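Local coordinates for protein signal recognition particle receptor FtsY (Sulfolobus acidocaldarius, PDB 5L3S) that serves as the receptor (docking protein) for the signal recognition particle and belongs to the SRP54-type family of P-loop NTPases, at residues 52-57 against 71-76; 92-97 against 128-133; 231-236 against 264-269. One frame throughout, in Å; residues are numbered along the deposited sequence.

How the contacts relate
The three contacts follow one another along the chain, and none nests in or crosses another. Contact 1 closes the connection from helix 41-55 through strand 59-61 to helix 66-85 in the N-terminal helical bundle. The chain then runs on to helix 90-96. Contact 2 sets the end of that helix against the turn between helix 114-127 and strand 132-137, closing a connection that includes strand 102-107 and helix 114-127. Contact 3 comes later, between helix 228-239 and the C-terminal part of helix 258-266, and closes a connection that includes strand 244-248. Contacts 1 and 2 have centres about 41 Å apart; contact 3 is about 25 and 27 Å from them, centre to centre.

Contact 1: residues 52-57 against 71-76; sequences KNNLIG and INTLKK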
loop_
_atom_site.group_PDB
_atom_site.type_symbol
_atom_site.label_atom_id
_atom_site.label_comp_id
_atom_site.label_asym_id
_atom_site.label_seq_id
_atom_site.Cartn_x
_atom_site.Cartn_y
_atom_site.Cartn_z
ATOM N N LYS B 52 17.331 23.523 10.416
ATOM C CA LYS B 52 18.059 24.084 11.557
ATOM C C LYS B 52 19.326 24.825 11.122
ATOM O O LYS B 52 19.590 25.957 11.555
ATOM C CB LYS B 52 18.411 22.972 12.547
ATOM C CG LYS B 52 19.345 23.412 13.665
ATOM C CD LYS B 52 19.689 22.248 14.586
ATOM C CE LYS B 52 18.441 21.648 15.216
ATOM N NZ LYS B 52 18.779 20.697 16.314
ATOM N N ASN B 53 20.104 24.193 10.248
ATOM C CA ASN B 53 21.349 24.792 9.781
ATOM C C ASN B 53 21.152 26.051 8.957
ATOM O O ASN B 53 21.976 26.965 9.000
ATOM C CB ASN B 53 22.167 23.783 8.989
ATOM C CG ASN B 53 22.724 22.695 9.861
ATOM O OD1 ASN B 53 23.150 22.953 10.983
ATOM N ND2 ASN B 53 22.718 21.464 9.356
ATOM N N ASN B 54 20.067 26.101 8.198
ATOM C CA ASN B 54 19.769 27.306 7.439
ATOM C C ASN B 54 19.401 28.461 8.359
ATOM O O ASN B 54 19.624 29.618 8.024
ATOM C CB ASN B 54 18.628 27.059 6.454
ATOM C CG ASN B 54 18.331 28.272 5.599
ATOM O OD1 ASN B 54 17.540 29.136 5.977
ATOM N ND2 ASN B 54 18.976 28.349 4.441
ATOM N N LEU B 55 18.841 28.155 9.524
ATOM C CA LEU B 55 18.301 29.211 10.382
ATOM C C LEU B 55 19.225 29.657 11.519
ATOM O O LEU B 55 19.144 30.807 11.957
ATOM C CB LEU B 55 16.922 28.820 10.920
ATOM C CG LEU B 55 15.841 28.763 9.835
ATOM C CD1 LEU B 55 14.549 28.170 10.364
ATOM C CD2 LEU B 55 15.603 30.155 9.257
ATOM N N ILE B 56 20.088 28.760 11.995
ATOM C CA ILE B 56 21.001 29.095 13.076
ATOM C C ILE B 56 21.893 30.228 12.593
ATOM O O ILE B 56 22.658 30.057 11.648
ATOM C CB ILE B 56 21.916 27.922 13.490
ATOM C CG1 ILE B 56 21.104 26.754 14.040
ATOM C CG2 ILE B 56 22.907 28.380 14.566
ATOM C CD1 ILE B 56 20.158 27.167 15.086
ATOM N N GLY B 57 21.765 31.384 13.227
ATOM C CA GLY B 57 22.598 32.528 12.883
ATOM C C GLY B 57 21.877 33.619 12.114
ATOM O O GLY B 57 22.380 34.739 12.001
ATOM N N ILE B 71 8.335 27.503 10.274
ATOM C CA ILE B 71 7.330 26.787 9.496
ATOM C C ILE B 71 7.311 27.278 8.052
ATOM O O ILE B 71 7.267 26.480 7.113
ATOM C CB ILE B 71 5.932 26.923 10.133
ATOM C CG1 ILE B 71 5.890 26.169 11.468
ATOM C CG2 ILE B 71 4.863 26.393 9.205
ATOM C CD1 ILE B 71 4.641 26.438 12.297
ATOM N N ASN B 72 7.361 28.593 7.869
ATOM C CA ASN B 72 7.367 29.150 6.520
ATOM C C ASN B 72 8.640 28.822 5.750
ATOM O O ASN B 72 8.589 28.578 4.547
ATOM C CB ASN B 72 7.125 30.660 6.543
ATOM C CG ASN B 72 5.677 30.998 6.792
ATOM O OD1 ASN B 72 4.806 30.128 6.702
ATOM N ND2 ASN B 72 5.404 32.258 7.105
ATOM N N THR B 73 9.778 28.827 6.438
ATOM C CA THR B 73 11.041 28.442 5.809
ATOM C C THR B 73 10.954 26.983 5.325
ATOM O O THR B 73 11.413 26.651 4.229
ATOM C CB THR B 73 12.236 28.624 6.770
ATOM O OG1 THR B 73 12.266 29.975 7.236
ATOM C CG2 THR B 73 13.548 28.325 6.070
ATOM N N LEU B 74 10.351 26.119 6.136
ATOM C CA LEU B 74 10.180 24.717 5.736
ATOM C C LEU B 74 9.227 24.542 4.549
ATOM O O LEU B 74 9.508 23.772 3.627
ATOM C CB LEU B 74 9.715 23.851 6.914
ATOM C CG LEU B 74 9.542 22.370 6.559
ATOM C CD1 LEU B 74 10.867 21.798 6.089
ATOM C CD2 LEU B 74 9.000 21.557 7.746
ATOM N N LYS B 75 8.094 25.238 4.575
ATOM C CA LYS B 75 7.136 25.157 3.477
ATOM C C LYS B 75 7.785 25.623 2.184
ATOM O O LYS B 75 7.572 25.038 1.125
ATOM C CB LYS B 75 5.903 26.015 3.754
ATOM C CG LYS B 75 5.017 25.529 4.888
ATOM C CD LYS B 75 3.753 26.379 4.932
ATOM C CE LYS B 75 2.899 26.062 6.141
ATOM N NZ LYS B 75 1.652 26.882 6.138
ATOM N N LYS B 76 8.574 26.689 2.285
ATOM C CA LYS B 76 9.285 27.242 1.143
ATOM C C LYS B 76 10.373 26.293 0.634
ATOM O O LYS B 76 10.545 26.139 -0.573
ATOM C CB LYS B 76 9.863 28.615 1.504
ATOM C CG LYS B 76 10.846 29.194 0.496
ATOM C CD LYS B 76 10.202 29.449 -0.861
ATOM C CE LYS B 76 11.172 30.166 -1.794
ATOM N NZ LYS B 76 10.636 30.345 -3.172
#
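Leu-55, at the end of helix 41-55, faces Thr-73 on helix 66-85, and their CA atoms stand 8.6 Å apart. No other CA pair between residues 52-57 and 71-76 is closer. Three side chains make the contact, and Thr-73 is at its centre. Leu-55 and Thr-73 reach toward each other tip to tip. The methyl CD2 of Leu-55 lies 3.9 Å from OG1 of Thr-73. The hydroxyl is already engaged, since it hydrogen-bonds to the carbonyl O of Ile-69 one turn earlier in its own helix. The methyl CG2 of Thr-73 turns to Asn-54 instead, and OD1 of that amide lies 4.1 Å away. Two torsions allow this division. Thr-73 places OG1 opposite its carbonyl carbon (chi1 -56°), which puts the methyl CG2 opposite the backbone N, toward Asn-54. Asn-54 swings CG away from its backbone N (chi1 -177°) and so extends its amide to the edge of the contact. Leu-55 is buried and also packs on Leu-23 of helix 20-36. Thr-73 further touches Leu-51 of helix 41-55. The chain leaves the helix at Ile-56 and passes through strand 59-61 before helix 66-85 begins, so the contact closes that connection between two helices of the bundle. No polar bond links the two segments. Their meeting rests on van der Waals contact, with the threonine hydroxyl satisfied inside its own helix.

Contact 2: residues 92-97 against 128-133; sequences EKIRSS and NNLSTI
Arg-95, near the end of helix 90-96, reaches across to Asn-128, just after helix 114-127. From CB its chain sets out with CG beside the backbone N (chi1 -75°). It then runs extended to NE, and this brings the guanidinium to Asn-128. NE gives its hydrogen to a water at 2.9 Å. The same water donates to the carbonyl O of Asn-128 at 2.8 Å. Beyond CZ, NH2 makes a weak, direct bond to that O, 3.4 Å long, with the acceptor in the guanidinium plane at its edge. One backbone carbonyl is thus held twice, directly and through water. NH2 is also near OD1 of Asn-128, but the angle is poor. The guanidinium and the Asn-128 amide planes stand 66° apart, and the amide's ND2 hydrogen-bonds to Met-124 O. Alongside, Ile-94 CG2 packs on Leu-130 CD1 at 4.2 Å, and both side chains rest on Leu-125. The receiving turn is a Schellman motif. Asn-129, with positive phi, is its C-prime residue, and Leu-130 N returns to Leu-125 O. This is a helix end turning into strand 132-137 within the alpha/beta fold of a P-loop NTPase.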
loop_
_atom_site.group_PDB
_atom_site.type_symbol
_atom_site.label_atom_id
_atom_site.label_comp_id
_atom_site.label_asym_id
_atom_site.label_seq_id
_atom_site.Cartn_x
_atom_site.Cartn_y
_atom_site.Cartn_z
ATOM N N GLU B 92 2.297 17.323 -23.235
ATOM C CA GLU B 92 3.122 18.176 -24.088
ATOM C C GLU B 92 4.302 17.374 -24.631
ATOM O O GLU B 92 4.667 17.527 -25.799
ATOM C CB GLU B 92 3.596 19.435 -23.339
ATOM C CG GLU B 92 4.586 20.289 -24.129
ATOM C CD GLU B 92 5.182 21.416 -23.303
ATOM O OE1 GLU B 92 4.586 21.775 -22.263
ATOM O OE2 GLU B 92 6.252 21.940 -23.690
ATOM N N LYS B 93 4.867 16.504 -23.794
ATOM C CA LYS B 93 5.937 15.587 -24.200
ATOM C C LYS B 93 5.507 14.724 -25.382
ATOM O O LYS B 93 6.223 14.612 -26.373
ATOM C CB LYS B 93 6.315 14.640 -23.060
ATOM C CG LYS B 93 7.379 15.125 -22.083
ATOM C CD LYS B 93 7.721 13.992 -21.099
ATOM C CE LYS B 93 8.556 14.462 -19.910
ATOM N NZ LYS B 93 9.981 14.686 -20.280
ATOM N N ILE B 94 4.343 14.096 -25.253
ATOM C CA ILE B 94 3.811 13.246 -26.319
ATOM C C ILE B 94 3.541 14.058 -27.590
ATOM O O ILE B 94 4.003 13.691 -28.670
ATOM C CB ILE B 94 2.528 12.522 -25.887
ATOM C CG1 ILE B 94 2.807 11.630 -24.671
ATOM C CG2 ILE B 94 1.972 11.696 -27.052
ATOM C CD1 ILE B 94 1.572 11.001 -24.076
ATOM N N ARG B 95 2.803 15.160 -27.460
ATOM C CA ARG B 95 2.529 16.025 -28.622
ATOM C C ARG B 95 3.789 16.543 -29.313
ATOM O O ARG B 95 3.813 16.717 -30.535
ATOM C CB ARG B 95 1.638 17.209 -28.226
ATOM C CG ARG B 95 0.163 16.867 -28.001
ATOM C CD ARG B 95 -0.502 17.963 -27.178
ATOM N NE ARG B 95 -1.948 17.797 -27.036
ATOM C CZ ARG B 95 -2.720 18.616 -26.326
ATOM N NH1 ARG B 95 -2.183 19.651 -25.691
ATOM N NH2 ARG B 95 -4.028 18.405 -26.250
ATOM N N SER B 96 4.838 16.804 -28.543
ATOM C CA SER B 96 6.064 17.345 -29.125
ATOM C C SER B 96 6.918 16.243 -29.727
ATOM O O SER B 96 7.842 16.510 -30.494
ATOM C CB SER B 96 6.869 18.129 -28.085
ATOM O OG SER B 96 6.168 19.296 -27.697
ATOM N N SER B 97 6.600 15.005 -29.368
ATOM C CA SER B 97 7.329 13.837 -29.843
ATOM C C SER B 97 6.943 13.477 -31.282
ATOM O O SER B 97 5.767 13.537 -31.661
ATOM C CB SER B 97 7.056 12.651 -28.916
ATOM O OG SER B 97 7.731 11.489 -29.357
ATOM N N ASN B 128 -7.552 14.601 -24.429
ATOM C CA ASN B 128 -6.556 15.440 -25.087
ATOM C C ASN B 128 -6.423 15.106 -26.571
ATOM O O ASN B 128 -5.469 15.522 -27.227
ATOM C CB ASN B 128 -5.202 15.318 -24.388
ATOM C CG ASN B 128 -5.131 16.139 -23.117
ATOM O OD1 ASN B 128 -4.775 17.324 -23.147
ATOM N ND2 ASN B 128 -5.488 15.524 -21.991
ATOM N N ASN B 129 -7.386 14.342 -27.081
ATOM C CA ASN B 129 -7.435 13.946 -28.492
ATOM C C ASN B 129 -6.238 13.133 -28.990
ATOM O O ASN B 129 -5.818 13.271 -30.138
ATOM C CB ASN B 129 -7.674 15.169 -29.384
ATOM C CG ASN B 129 -8.965 15.882 -29.043
ATOM O OD1 ASN B 129 -10.053 15.322 -29.194
ATOM N ND2 ASN B 129 -8.856 17.122 -28.574
ATOM N N LEU B 130 -5.698 12.278 -28.129
ATOM C CA LEU B 130 -4.619 11.375 -28.520
ATOM C C LEU B 130 -5.129 9.936 -28.615
ATOM O O LEU B 130 -5.739 9.444 -27.677
ATOM C CB LEU B 130 -3.475 11.463 -27.505
ATOM C CG LEU B 130 -2.783 12.830 -27.512
ATOM C CD1 LEU B 130 -1.896 13.018 -26.292
ATOM C CD2 LEU B 130 -1.981 12.986 -28.780
ATOM N N SER B 131 -4.880 9.261 -29.739
ATOM C CA SER B 131 -5.309 7.865 -29.881
ATOM C C SER B 131 -4.414 6.925 -29.066
ATOM O O SER B 131 -3.226 7.201 -28.844
ATOM C CB SER B 131 -5.385 7.444 -31.358
ATOM O OG SER B 131 -4.140 7.585 -32.021
ATOM N N THR B 132 -4.979 5.825 -28.574
ATOM C CA THR B 132 -4.252 4.952 -27.663
ATOM C C THR B 132 -4.629 3.495 -27.850
ATOM O O THR B 132 -5.777 3.189 -28.167
ATOM C CB THR B 132 -4.569 5.302 -26.187
ATOM O OG1 THR B 132 -5.961 5.072 -25.934
ATOM C CG2 THR B 132 -4.246 6.754 -25.879
ATOM N N ILE B 133 -3.672 2.602 -27.639
ATOM C CA ILE B 133 -3.995 1.185 -27.485
ATOM C C ILE B 133 -3.272 0.672 -26.254
ATOM O O ILE B 133 -2.255 1.234 -25.828
ATOM C CB ILE B 133 -3.618 0.317 -28.707
ATOM C CG1 ILE B 133 -2.103 0.192 -28.845
ATOM C CG2 ILE B 133 -4.248 0.855 -29.985
ATOM C CD1 ILE B 133 -1.691 -0.715 -29.982
HETATM O O HOH W 1 -3.529 16.434 -29.012
#

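Contact 3: residues 231-236 against 264-269; sequences EQARHF and YELKKP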
loop_
_atom_site.group_PDB
_atom_site.type_symbol
_atom_site.label_atom_id
_atom_site.label_comp_id
_atom_site.label_asym_id
_atom_site.label_seq_id
_atom_site.Cartn_x
_atom_site.Cartn_y
_atom_site.Cartn_z
ATOM N N GLU B 231 11.762 2.545 -0.369
ATOM C CA GLU B 231 12.598 1.384 -0.665
ATOM C C GLU B 231 12.264 0.773 -2.033
ATOM O O GLU B 231 13.162 0.414 -2.789
ATOM C CB GLU B 231 12.490 0.326 0.439
ATOM C CG GLU B 231 13.437 -0.850 0.251
ATOM C CD GLU B 231 14.864 -0.520 0.654
ATOM O OE1 GLU B 231 15.112 0.617 1.132
ATOM O OE2 GLU B 231 15.738 -1.404 0.502
ATOM N N GLN B 232 10.977 0.658 -2.343
ATOM C CA GLN B 232 10.542 0.241 -3.686
ATOM C C GLN B 232 11.111 1.159 -4.777
ATOM O O GLN B 232 11.656 0.707 -5.784
ATOM C CB GLN B 232 9.005 0.243 -3.784
ATOM C CG GLN B 232 8.295 -0.796 -2.921
ATOM C CD GLN B 232 6.803 -0.537 -2.837
ATOM O OE1 GLN B 232 6.198 0.020 -3.762
ATOM N NE2 GLN B 232 6.201 -0.926 -1.723
ATOM N N ALA B 233 10.969 2.455 -4.572
ATOM C CA ALA B 233 11.475 3.437 -5.526
ATOM C C ALA B 233 12.988 3.348 -5.734
ATOM O O ALA B 233 13.454 3.468 -6.866
ATOM C CB ALA B 233 11.079 4.831 -5.096
ATOM N N ARG B 234 13.749 3.156 -4.650
ATOM C CA ARG B 234 15.215 3.067 -4.736
ATOM C C ARG B 234 15.673 1.835 -5.510
ATOM O O ARG B 234 16.529 1.918 -6.395
ATOM C CB ARG B 234 15.851 2.988 -3.348
ATOM C CG ARG B 234 15.907 4.274 -2.568
ATOM C CD ARG B 234 16.681 4.027 -1.282
ATOM N NE ARG B 234 16.673 5.176 -0.385
ATOM C CZ ARG B 234 17.468 6.233 -0.505
ATOM N NH1 ARG B 234 18.346 6.310 -1.500
ATOM N NH2 ARG B 234 17.383 7.217 0.382
ATOM N N HIS B 235 15.120 0.690 -5.129
ATOM C CA HIS B 235 15.457 -0.583 -5.744
ATOM C C HIS B 235 15.112 -0.599 -7.222
ATOM O O HIS B 235 15.924 -1.016 -8.035
ATOM C CB HIS B 235 14.735 -1.731 -5.039
ATOM C CG HIS B 235 15.439 -2.227 -3.820
ATOM N ND1 HIS B 235 16.351 -3.259 -3.858
ATOM C CD2 HIS B 235 15.359 -1.840 -2.525
ATOM C CE1 HIS B 235 16.810 -3.481 -2.639
ATOM N NE2 HIS B 235 16.221 -2.636 -1.810
ATOM N N PHE B 236 13.905 -0.161 -7.560
ATOM C CA PHE B 236 13.467 -0.143 -8.958
ATOM C C PHE B 236 14.312 0.821 -9.788
ATOM O O PHE B 236 14.616 0.554 -10.952
ATOM C CB PHE B 236 11.978 0.224 -9.065
ATOM C CG PHE B 236 11.043 -0.950 -8.927
ATOM C CD1 PHE B 236 11.217 -2.095 -9.691
ATOM C CD2 PHE B 236 9.969 -0.895 -8.059
ATOM C CE1 PHE B 236 10.337 -3.173 -9.567
ATOM C CE2 PHE B 236 9.082 -1.974 -7.926
ATOM C CZ PHE B 236 9.269 -3.108 -8.677
ATOM N N TYR B 264 13.597 14.452 -2.839
ATOM C CA TYR B 264 14.758 14.750 -2.007
ATOM C C TYR B 264 15.869 13.708 -2.170
ATOM O O TYR B 264 17.031 14.064 -2.339
ATOM C CB TYR B 264 14.345 14.897 -0.529
ATOM C CG TYR B 264 15.429 15.409 0.378
ATOM C CD1 TYR B 264 16.304 14.538 1.015
ATOM C CD2 TYR B 264 15.584 16.775 0.602
ATOM C CE1 TYR B 264 17.301 15.015 1.848
ATOM C CE2 TYR B 264 16.568 17.254 1.430
ATOM C CZ TYR B 264 17.426 16.375 2.049
ATOM O OH TYR B 264 18.412 16.870 2.872
ATOM N N GLU B 265 15.511 12.430 -2.129
ATOM C CA GLU B 265 16.485 11.340 -2.230
ATOM C C GLU B 265 16.868 10.920 -3.649
ATOM O O GLU B 265 18.035 10.647 -3.917
ATOM C CB GLU B 265 15.961 10.091 -1.515
ATOM C CG GLU B 265 15.994 10.192 -0.026
ATOM C CD GLU B 265 17.406 10.275 0.486
ATOM O OE1 GLU B 265 18.251 9.490 0.004
ATOM O OE2 GLU B 265 17.670 11.127 1.357
ATOM N N LEU B 266 15.883 10.827 -4.536
ATOM C CA LEU B 266 16.085 10.175 -5.830
ATOM C C LEU B 266 15.985 11.119 -7.022
ATOM O O LEU B 266 16.202 10.702 -8.158
ATOM C CB LEU B 266 15.076 9.040 -6.010
ATOM C CG LEU B 266 15.100 7.975 -4.911
ATOM C CD1 LEU B 266 14.038 6.915 -5.154
ATOM C CD2 LEU B 266 16.481 7.365 -4.830
ATOM N N LYS B 267 15.659 12.381 -6.754
ATOM C CA LYS B 267 15.388 13.355 -7.804
ATOM C C LYS B 267 14.359 12.846 -8.802
ATOM O O LYS B 267 14.501 13.064 -10.002
ATOM C CB LYS B 267 16.678 13.782 -8.533
ATOM C CG LYS B 267 17.635 14.581 -7.659
ATOM C CD LYS B 267 16.867 15.656 -6.915
ATOM C CE LYS B 267 17.568 16.093 -5.640
ATOM N NZ LYS B 267 16.642 16.873 -4.773
ATOM N N LYS B 268 13.330 12.160 -8.305
ATOM C CA LYS B 268 12.289 11.618 -9.174
ATOM C C LYS B 268 10.988 12.374 -8.946
ATOM O O LYS B 268 10.630 12.671 -7.812
ATOM C CB LYS B 268 12.081 10.115 -8.917
ATOM C CG LYS B 268 13.271 9.265 -9.326
ATOM C CD LYS B 268 13.454 9.275 -10.849
ATOM C CE LYS B 268 14.586 8.345 -11.267
ATOM N NZ LYS B 268 14.989 8.530 -12.683
ATOM N N PRO B 269 10.296 12.730 -10.033
ATOM C CA PRO B 269 9.049 13.483 -9.866
ATOM C C PRO B 269 7.801 12.599 -9.809
ATOM O O PRO B 269 7.749 11.534 -10.419
ATOM C CB PRO B 269 9.006 14.337 -11.130
ATOM C CG PRO B 269 9.668 13.462 -12.178
ATOM C CD PRO B 269 10.778 12.741 -11.427
#
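Arg-234 of helix 228-239 and Glu-265 of helix 258-266 form a salt bridge. NH2 of Arg-234 meets OE1 of Glu-265 at 2.5 Å, which is very short, so the exact length is doubtful. The carboxylate oxygen lies at the edge of the guanidinium, near its plane. The carboxylate itself is turned, with the two planes 56° apart. Glu-265 is bent at chi2 (-65°), and this curls its carboxylate back toward the arginine. Its other oxygen, OE2, has a long, weak ion pair with Lys-46 of helix 41-55. A second polar pair lies within helix 228-239. NE2 of His-235 donates to OE2 of Glu-231 at 2.7 Å. The carboxylate is met from above its plane, while the oxygen lies in the plane of the imidazole. The ring of His-196 packs against that of His-235 edge to face.

Next to the salt bridge, Leu-266 divides its two methyls. CD1 sits on CB of Ala-233 at 3.6 Å. CD2 lies against the aliphatic part of Arg-234, 3.9 Å from CG. The arginine therefore serves twice, with its stem in apolar packing and its tip in the ion pair. Ala-233 also rests on Leu-219 and Leu-221 of strand 216-222, so the packing continues to the sheet. Lys-267 has positive phi, and the chain goes on to strand 270-274. The contact joins the helices of two successive beta-alpha-beta units, which link parallel strands 216-222, 244-248 and 270-274, as expected in a P-loop NTPase fold.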